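NOL1/NOP2/sun family protein (Enterococcus faecium, PDB 3M4X) probably methylates ribosomal RNA as a member of the RsmB/F family, pairing a Rossmann-like methyltransferase domain with a C-terminal PUA-like domain likely to bind RNA. Local coordinates at residues Gly106-Asp111 against Phe175-Val180; Pro184-Gly189 against Thr236-Glu241; Gln229-Thr234 against Val297-Phe302. All coordinates share one frame; numbering follows the deposited sequence.

All three contacts lie in the Rossmann-like methyltransferase domain. Contacts 1 and 3, with centres about 12 Å apart, are two pairings of one mixed sheet (108-111 with 176-182, 228-234 with 295-302), separated by the pairing of 176-182 with 228-234. Backbone bonds from Q229 N to D177 O and from I231 N to I179 O stitch them together. Contact 2, centred about 16 Å from contact 3 and 25 Å from contact 1, joins the loops after 176-182 and 228-234, adjacent parallel strands whose loops emerge at the same end of the sheet. Contact 1 closes before the others open; contacts 2 and 3 interleave. These strand ends carry Pro-Cys and Thr-Cys motifs, consistent with an RNA m5C methyltransferase.

Contact 1: Gly106-Asp111 against Phe175-Val180; sequences GEKVLD and FFDRIV
L110 lays its CB over the middle of the F176 ring, 3.5 Å from the centroid and only 5° off the ring normal, a CH-pi contact; F175 CD2 covers the opposite face, so F176 is sandwiched. K108 treats F175 in a similar way. Its CD stands over one face of that ring, 3.7 Å from the centroid and offset toward the rim, and a bend at chi3 turns the chain so that NZ reaches F175 O at 2.9 Å, in the carbonyl plane, while keeping a cation-pi position over the same ring. The backbone N of K108 is held by D177 OD2 at 2.8 Å, almost straight (172°) and through the anti lone pair; D177 OD1 pairs with K225. E107 and R178 form a salt bridge with nearly coplanar groups, although the 2.5 Å between OE2 and NH1 is doubtfully short. Beyond the corner at D177 the strands run parallel, 13° apart, with L110 N on R178 O at 2.8 Å and V180 N on L110 O at 2.8 Å. This is the central parallel pair of a Rossmann-like methyltransferase sheet. V109 faces helix 118-127 through L123 and M127, and D111 is bonded to S120; L110 and I179, on the other face, pack against M223, while strands 132-136 and 228-234 continue the sheet to either side.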
loop_
_atom_site.group_PDB
_atom_site.type_symbol
_atom_site.label_atom_id
_atom_site.label_comp_id
_atom_site.label_asym_id
_atom_site.label_seq_id
_atom_site.Cartn_x
_atom_site.Cartn_y
_atom_site.Cartn_z
ATOM N N GLY A 106 -5.666 12.719 7.723
ATOM C CA GLY A 106 -7.027 12.967 8.184
ATOM C C GLY A 106 -8.129 12.614 7.191
ATOM O O GLY A 106 -9.311 12.611 7.541
ATOM N N GLU A 107 -7.755 12.315 5.950
ATOM C CA GLU A 107 -8.745 11.952 4.946
ATOM C C GLU A 107 -9.263 10.543 5.175
ATOM O O GLU A 107 -8.595 9.713 5.792
ATOM C CB GLU A 107 -8.146 12.047 3.530
ATOM C CG GLU A 107 -7.990 13.458 3.009
ATOM C CD GLU A 107 -7.594 13.483 1.533
ATOM O OE1 GLU A 107 -6.817 12.610 1.108
ATOM O OE2 GLU A 107 -8.076 14.367 0.803
ATOM N N LYS A 108 -10.446 10.269 4.654
ATOM C CA LYS A 108 -10.892 8.891 4.495
ATOM C C LYS A 108 -10.516 8.432 3.085
ATOM O O LYS A 108 -10.949 9.018 2.089
ATOM C CB LYS A 108 -12.394 8.767 4.770
ATOM C CG LYS A 108 -12.765 9.149 6.211
ATOM C CD LYS A 108 -14.278 9.285 6.397
ATOM C CE LYS A 108 -14.805 10.579 5.808
ATOM N NZ LYS A 108 -16.306 10.598 5.821
ATOM N N VAL A 109 -9.690 7.389 3.010
ATOM C CA VAL A 109 -9.070 7.006 1.747
ATOM C C VAL A 109 -9.322 5.538 1.438
ATOM O O VAL A 109 -9.214 4.694 2.304
ATOM C CB VAL A 109 -7.528 7.283 1.760
ATOM C CG1 VAL A 109 -6.889 6.890 0.431
ATOM C CG2 VAL A 109 -7.237 8.734 2.094
ATOM N N LEU A 110 -9.662 5.239 0.190
ATOM C CA LEU A 110 -9.896 3.858 -0.213
ATOM C C LEU A 110 -8.900 3.451 -1.295
ATOM O O LEU A 110 -8.715 4.170 -2.263
ATOM C CB LEU A 110 -11.342 3.680 -0.716
ATOM C CG LEU A 110 -11.728 2.306 -1.288
ATOM C CD1 LEU A 110 -11.671 1.240 -0.200
ATOM C CD2 LEU A 110 -13.119 2.344 -1.909
ATOM N N ASP A 111 -8.234 2.323 -1.084
ATOM C CA ASP A 111 -7.444 1.655 -2.113
ATOM C C ASP A 111 -8.246 0.426 -2.523
ATOM O O ASP A 111 -8.263 -0.584 -1.813
ATOM C CB ASP A 111 -6.084 1.225 -1.556
ATOM C CG ASP A 111 -5.090 0.848 -2.653
ATOM O OD1 ASP A 111 -3.907 0.585 -2.330
ATOM O OD2 ASP A 111 -5.482 0.811 -3.842
ATOM N N PHE A 175 -18.779 7.886 1.339
ATOM C CA PHE A 175 -17.942 7.917 2.550
ATOM C C PHE A 175 -16.553 8.577 2.392
ATOM O O PHE A 175 -16.115 9.326 3.267
ATOM C CB PHE A 175 -17.810 6.489 3.093
ATOM C CG PHE A 175 -16.948 6.362 4.331
ATOM C CD1 PHE A 175 -17.464 6.634 5.591
ATOM C CD2 PHE A 175 -15.645 5.904 4.238
ATOM C CE1 PHE A 175 -16.682 6.489 6.723
ATOM C CE2 PHE A 175 -14.859 5.752 5.363
ATOM C CZ PHE A 175 -15.377 6.044 6.606
ATOM N N PHE A 176 -15.884 8.315 1.274
ATOM C CA PHE A 176 -14.467 8.649 1.114
ATOM C C PHE A 176 -14.142 10.009 0.521
ATOM O O PHE A 176 -14.794 10.488 -0.410
ATOM C CB PHE A 176 -13.773 7.582 0.248
ATOM C CG PHE A 176 -13.750 6.222 0.874
ATOM C CD1 PHE A 176 -14.629 5.241 0.463
ATOM C CD2 PHE A 176 -12.861 5.935 1.898
ATOM C CE1 PHE A 176 -14.612 3.975 1.058
ATOM C CE2 PHE A 176 -12.827 4.679 2.492
ATOM C CZ PHE A 176 -13.698 3.698 2.066
ATOM N N ASP A 177 -13.080 10.605 1.041
ATOM C CA ASP A 177 -12.466 11.771 0.409
ATOM C C ASP A 177 -11.726 11.410 -0.867
ATOM O O ASP A 177 -11.554 12.235 -1.752
ATOM C CB ASP A 177 -11.450 12.408 1.356
ATOM C CG ASP A 177 -12.090 12.994 2.570
ATOM O OD1 ASP A 177 -12.760 14.030 2.410
ATOM O OD2 ASP A 177 -11.929 12.422 3.676
ATOM N N ARG A 178 -11.269 10.176 -0.957
ATOM C CA ARG A 178 -10.273 9.859 -1.954
ATOM C C ARG A 178 -10.297 8.380 -2.225
ATOM O O ARG A 178 -10.319 7.571 -1.293
ATOM C CB ARG A 178 -8.909 10.269 -1.413
ATOM C CG ARG A 178 -7.750 10.299 -2.394
ATOM C CD ARG A 178 -6.714 11.319 -1.854
ATOM N NE ARG A 178 -6.517 12.366 -2.833
ATOM C CZ ARG A 178 -6.907 13.621 -2.698
ATOM N NH1 ARG A 178 -7.503 14.033 -1.600
ATOM N NH2 ARG A 178 -6.679 14.467 -3.679
ATOM N N ILE A 179 -10.330 8.024 -3.505
ATOM C CA ILE A 179 -10.326 6.621 -3.881
ATOM C C ILE A 179 -9.326 6.343 -4.993
ATOM O O ILE A 179 -9.293 7.036 -6.006
ATOM C CB ILE A 179 -11.733 6.136 -4.312
ATOM C CG1 ILE A 179 -12.761 6.371 -3.198
ATOM C CG2 ILE A 179 -11.690 4.659 -4.721
ATOM C CD1 ILE A 179 -14.185 5.909 -3.567
ATOM N N VAL A 180 -8.520 5.313 -4.794
ATOM C CA VAL A 180 -7.552 4.905 -5.779
ATOM C C VAL A 180 -7.987 3.576 -6.364
ATOM O O VAL A 180 -8.165 2.583 -5.647
ATOM C CB VAL A 180 -6.158 4.753 -5.162
ATOM C CG1 VAL A 180 -5.188 4.182 -6.176
ATOM C CG2 VAL A 180 -5.678 6.088 -4.624
HETATM O O HOH W 1 -10.275 15.771 1.006
HETATM O O HOH W 2 -6.710 0.471 -6.279
#

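Contact 2: Pro184-Gly189 against Thr236-Glu241; sequences PCSGEG and TFAPEE
Neither 184-189 nor 236-241 is regular helix or strand, and their backbones come together at E188 and T236, whose CA atoms are 4.5 Å apart. The two carboxylate oxygens of E241 reach toward S186 from 236-241: OE2 accepts the backbone N of S186 at 2.7 Å through its syn lone pair, whereas OE1 sits too close to S186 OG for that link to be relied on. S186 OG is tucked between the backbone N and carbonyl carbon of its own residue (chi1 48°), which turns it to both E241 and T236, and T236 OG1 donates to S186 OG at 2.6 Å. T236 OG1 also accepts a weak bond from E188 N at 3.3 Å. P184-C185 matches the Pro-Cys motif of RNA m5C methyltransferases, and T234-C235, just ahead of 236-241, the Thr-Cys motif; each motif carries a cysteine conserved in that family, and the backbone of C235 bonds to G189. E188 reaches back over the 236-241 loop: F237 N meets its OE1 at 3.3 Å, from 47° out of the carboxylate plane, while OE2 bonds to W201 NE1 and OE1 weakly to Y16. F237 brings CE1 to 3.2 Å from E188 O, its ring also meeting W286 and, edge-to-face, F27.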
loop_
_atom_site.group_PDB
_atom_site.type_symbol
_atom_site.label_atom_id
_atom_site.label_comp_id
_atom_site.label_asym_id
_atom_site.label_seq_id
_atom_site.Cartn_x
_atom_site.Cartn_y
_atom_site.Cartn_z
ATOM N N PRO A 184 -7.632 -3.824 -12.606
ATOM C CA PRO A 184 -7.148 -4.965 -13.384
ATOM C C PRO A 184 -7.221 -4.547 -14.831
ATOM O O PRO A 184 -8.211 -3.916 -15.235
ATOM C CB PRO A 184 -8.193 -6.060 -13.113
ATOM C CG PRO A 184 -8.923 -5.620 -11.871
ATOM C CD PRO A 184 -8.878 -4.119 -11.880
ATOM N N CYS A 185 -6.189 -4.860 -15.601
ATOM C CA CYS A 185 -6.112 -4.387 -16.980
ATOM C C CYS A 185 -5.361 -5.402 -17.851
ATOM O O CYS A 185 -4.922 -6.438 -17.350
ATOM C CB CYS A 185 -5.441 -3.013 -17.001
ATOM S SG CYS A 185 -4.041 -2.858 -15.858
ATOM N N SER A 186 -5.202 -5.111 -19.143
ATOM C CA SER A 186 -4.614 -6.088 -20.073
ATOM C C SER A 186 -3.135 -6.395 -19.821
ATOM O O SER A 186 -2.625 -7.430 -20.264
ATOM C CB SER A 186 -4.869 -5.713 -21.544
ATOM O OG SER A 186 -4.569 -4.354 -21.815
ATOM N N GLY A 187 -2.451 -5.506 -19.109
ATOM C CA GLY A 187 -1.102 -5.788 -18.641
ATOM C C GLY A 187 -0.005 -5.708 -19.689
ATOM O O GLY A 187 0.953 -6.480 -19.662
ATOM N N GLU A 188 -0.137 -4.767 -20.616
ATOM C CA GLU A 188 0.869 -4.592 -21.647
ATOM C C GLU A 188 2.086 -3.883 -21.084
ATOM O O GLU A 188 3.156 -3.889 -21.690
ATOM C CB GLU A 188 0.289 -3.834 -22.836
ATOM C CG GLU A 188 -0.995 -4.441 -23.348
ATOM C CD GLU A 188 -1.747 -3.499 -24.266
ATOM O OE1 GLU A 188 -1.320 -2.332 -24.389
ATOM O OE2 GLU A 188 -2.757 -3.926 -24.866
ATOM N N GLY A 189 1.914 -3.287 -19.908
ATOM C CA GLY A 189 3.007 -2.656 -19.190
ATOM C C GLY A 189 3.769 -3.674 -18.376
ATOM O O GLY A 189 4.793 -3.354 -17.767
ATOM N N THR A 236 -1.287 -0.741 -18.495
ATOM C CA THR A 236 -1.429 -1.144 -19.877
ATOM C C THR A 236 -1.428 0.106 -20.725
ATOM O O THR A 236 -1.633 1.208 -20.211
ATOM C CB THR A 236 -2.721 -1.944 -20.119
ATOM O OG1 THR A 236 -2.613 -2.648 -21.362
ATOM C CG2 THR A 236 -3.961 -1.018 -20.151
ATOM N N PHE A 237 -1.202 -0.071 -22.020
ATOM C CA PHE A 237 -1.096 1.052 -22.947
ATOM C C PHE A 237 -2.394 1.306 -23.711
ATOM O O PHE A 237 -2.577 2.374 -24.302
ATOM C CB PHE A 237 0.048 0.814 -23.955
ATOM C CG PHE A 237 1.391 0.610 -23.313
ATOM C CD1 PHE A 237 2.002 -0.639 -23.324
ATOM C CD2 PHE A 237 2.042 1.664 -22.691
ATOM C CE1 PHE A 237 3.243 -0.831 -22.729
ATOM C CE2 PHE A 237 3.277 1.480 -22.083
ATOM C CZ PHE A 237 3.883 0.229 -22.107
ATOM N N ALA A 238 -3.296 0.330 -23.708
ATOM C CA ALA A 238 -4.483 0.407 -24.564
ATOM C C ALA A 238 -5.349 1.632 -24.302
ATOM O O ALA A 238 -5.701 1.918 -23.155
ATOM C CB ALA A 238 -5.312 -0.869 -24.458
ATOM N N PRO A 239 -5.682 2.371 -25.374
ATOM C CA PRO A 239 -6.674 3.446 -25.282
ATOM C C PRO A 239 -7.960 2.923 -24.671
ATOM O O PRO A 239 -8.572 3.625 -23.874
ATOM C CB PRO A 239 -6.919 3.826 -26.750
ATOM C CG PRO A 239 -5.583 3.503 -27.425
ATOM C CD PRO A 239 -5.083 2.270 -26.723
ATOM N N GLU A 240 -8.362 1.708 -25.039
ATOM C CA GLU A 240 -9.642 1.171 -24.579
ATOM C C GLU A 240 -9.741 1.164 -23.051
ATOM O O GLU A 240 -10.824 1.289 -22.504
ATOM C CB GLU A 240 -9.907 -0.226 -25.151
ATOM C CG GLU A 240 -10.100 -0.267 -26.679
ATOM C CD GLU A 240 -8.774 -0.241 -27.442
ATOM O OE1 GLU A 240 -7.701 -0.209 -26.802
ATOM O OE2 GLU A 240 -8.802 -0.255 -28.687
ATOM N N GLU A 241 -8.600 1.049 -22.375
ATOM C CA GLU A 241 -8.567 0.976 -20.912
ATOM C C GLU A 241 -8.133 2.266 -20.224
ATOM O O GLU A 241 -8.209 2.379 -19.008
ATOM C CB GLU A 241 -7.667 -0.169 -20.463
ATOM C CG GLU A 241 -8.153 -1.507 -20.948
ATOM C CD GLU A 241 -7.106 -2.563 -20.827
ATOM O OE1 GLU A 241 -6.451 -2.872 -21.850
ATOM O OE2 GLU A 241 -6.927 -3.077 -19.703
#

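Contact 3: Gln229-Thr234 against Val297-Phe302; sequences QLIYST and VAKLTF
Q229 and T301 meet through their polar ends: amide NE2 gives a hydrogen bond to OG1 at 2.8 Å, with the hydroxyl lying close to the amide plane (11° out of it). On this same face of the sheet I231 lies alongside K299, and its CG2, anti to the backbone N, touches V297 CG1 diagonally at 3.9 Å; S233 CB packs on V297 CG2. The other face carries L230, Y232, A298 and L300, where L230 CD2 and L300 CD1 stand 4.2 Å apart. What fixes this register is the antiparallel backbone ladder, with strand directions 157° apart. L230 and L300 form a hydrogen-bonded pair, N to O at 2.8 Å from L230 and at 2.7 Å from L300. Y232 and A298 form the next, through Y232 N to A298 O at 2.9 Å and A298 N to Y232 O at 2.8 Å. One shell further out, E258 OE1 bonds to T301 OG1, and E241 O holds the hydroxyl of Y232. Strand 295-302 is slotted between 228-234 and 255-258, antiparallel to both, as strand 7 lies between 5 and 6 in class I methyltransferases. Helix 95-101 packs on V297 through I96, V97 and A100, helices 205-222 and 243-252 cover L230 and Y232 on the other face, and strand 176-182 pairs with the remaining edge of 228-234.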
loop_
_atom_site.group_PDB
_atom_site.type_symbol
_atom_site.label_atom_id
_atom_site.label_comp_id
_atom_site.label_asym_id
_atom_site.label_seq_id
_atom_site.Cartn_x
_atom_site.Cartn_y
_atom_site.Cartn_z
ATOM N N GLN A 229 -12.081 12.770 -4.442
ATOM C CA GLN A 229 -11.217 12.595 -5.593
ATOM C C GLN A 229 -11.035 11.142 -5.934
ATOM O O GLN A 229 -10.951 10.277 -5.059
ATOM C CB GLN A 229 -9.877 13.301 -5.383
ATOM C CG GLN A 229 -10.060 14.788 -5.120
ATOM C CD GLN A 229 -8.973 15.623 -5.755
ATOM O OE1 GLN A 229 -7.845 15.680 -5.259
ATOM N NE2 GLN A 229 -9.302 16.272 -6.865
ATOM N N LEU A 230 -11.006 10.893 -7.232
ATOM C CA LEU A 230 -10.825 9.567 -7.780
ATOM C C LEU A 230 -9.544 9.536 -8.577
ATOM O O LEU A 230 -9.342 10.345 -9.490
ATOM C CB LEU A 230 -11.975 9.238 -8.718
ATOM C CG LEU A 230 -11.765 8.006 -9.584
ATOM C CD1 LEU A 230 -11.752 6.773 -8.713
ATOM C CD2 LEU A 230 -12.874 7.935 -10.588
ATOM N N ILE A 231 -8.671 8.607 -8.222
ATOM C CA ILE A 231 -7.474 8.368 -8.993
ATOM C C ILE A 231 -7.612 7.008 -9.692
ATOM O O ILE A 231 -7.802 5.981 -9.031
ATOM C CB ILE A 231 -6.203 8.414 -8.119
ATOM C CG1 ILE A 231 -5.904 9.843 -7.638
ATOM C CG2 ILE A 231 -5.003 7.888 -8.906
ATOM C CD1 ILE A 231 -6.686 10.292 -6.408
ATOM N N TYR A 232 -7.544 7.018 -11.024
ATOM C CA TYR A 232 -7.634 5.797 -11.831
ATOM C C TYR A 232 -6.312 5.479 -12.505
ATOM O O TYR A 232 -5.655 6.359 -13.064
ATOM C CB TYR A 232 -8.699 5.946 -12.916
ATOM C CG TYR A 232 -8.782 4.784 -13.894
ATOM C CD1 TYR A 232 -9.373 3.590 -13.523
ATOM C CD2 TYR A 232 -8.283 4.894 -15.193
ATOM C CE1 TYR A 232 -9.475 2.534 -14.404
ATOM C CE2 TYR A 232 -8.374 3.833 -16.098
ATOM C CZ TYR A 232 -8.982 2.655 -15.695
ATOM O OH TYR A 232 -9.097 1.578 -16.562
ATOM N N SER A 233 -5.929 4.212 -12.479
ATOM C CA SER A 233 -4.648 3.834 -13.054
ATOM C C SER A 233 -4.657 2.443 -13.628
ATOM O O SER A 233 -5.487 1.594 -13.279
ATOM C CB SER A 233 -3.534 3.930 -12.027
ATOM O OG SER A 233 -3.513 2.763 -11.224
ATOM N N THR A 234 -3.677 2.203 -14.483
ATOM C CA THR A 234 -3.630 0.980 -15.233
ATOM C C THR A 234 -2.171 0.709 -15.597
ATOM O O THR A 234 -1.374 1.639 -15.694
ATOM C CB THR A 234 -4.536 1.158 -16.469
ATOM O OG1 THR A 234 -5.636 0.239 -16.403
ATOM C CG2 THR A 234 -3.758 1.003 -17.742
ATOM N N VAL A 297 -2.251 7.058 -15.597
ATOM C CA VAL A 297 -2.907 7.576 -14.402
ATOM C C VAL A 297 -3.754 8.802 -14.679
ATOM O O VAL A 297 -3.378 9.655 -15.474
ATOM C CB VAL A 297 -1.912 7.962 -13.281
ATOM C CG1 VAL A 297 -2.688 8.333 -12.019
ATOM C CG2 VAL A 297 -1.012 6.817 -12.980
ATOM N N ALA A 298 -4.890 8.898 -13.992
ATOM C CA ALA A 298 -5.766 10.054 -14.105
ATOM C C ALA A 298 -6.325 10.438 -12.733
ATOM O O ALA A 298 -6.612 9.570 -11.896
ATOM C CB ALA A 298 -6.901 9.757 -15.096
ATOM N N LYS A 299 -6.455 11.735 -12.483
ATOM C CA LYS A 299 -7.090 12.207 -11.249
ATOM C C LYS A 299 -8.352 13.002 -11.579
ATOM O O LYS A 299 -8.316 13.904 -12.404
ATOM C CB LYS A 299 -6.138 13.073 -10.422
ATOM C CG LYS A 299 -6.753 13.587 -9.130
ATOM C CD LYS A 299 -5.707 14.224 -8.207
ATOM C CE LYS A 299 -5.146 15.488 -8.826
ATOM N NZ LYS A 299 -4.325 16.299 -7.886
ATOM N N LEU A 300 -9.461 12.668 -10.928
ATOM C CA LEU A 300 -10.730 13.348 -11.177
ATOM C C LEU A 300 -11.377 13.799 -9.885
ATOM O O LEU A 300 -11.148 13.207 -8.835
ATOM C CB LEU A 300 -11.701 12.417 -11.921
ATOM C CG LEU A 300 -11.149 11.923 -13.262
ATOM C CD1 LEU A 300 -10.648 10.478 -13.142
ATOM C CD2 LEU A 300 -12.209 12.058 -14.359
ATOM N N THR A 301 -12.193 14.845 -9.976
ATOM C CA THR A 301 -13.009 15.280 -8.869
ATOM C C THR A 301 -14.475 14.940 -9.137
ATOM O O THR A 301 -14.997 15.186 -10.226
ATOM C CB THR A 301 -12.888 16.789 -8.651
ATOM O OG1 THR A 301 -11.544 17.129 -8.301
ATOM C CG2 THR A 301 -13.804 17.233 -7.536
ATOM N N PHE A 302 -15.136 14.366 -8.141
ATOM C CA PHE A 302 -16.557 14.052 -8.237
ATOM C C PHE A 302 -17.392 15.190 -7.637
ATOM O O PHE A 302 -17.117 15.638 -6.528
ATOM C CB PHE A 302 -16.827 12.739 -7.495
ATOM C CG PHE A 302 -18.273 12.397 -7.344
ATOM C CD1 PHE A 302 -19.020 11.981 -8.437
ATOM C CD2 PHE A 302 -18.887 12.474 -6.098
ATOM C CE1 PHE A 302 -20.354 11.639 -8.295
ATOM C CE2 PHE A 302 -20.216 12.153 -5.955
ATOM C CZ PHE A 302 -20.952 11.730 -7.057
#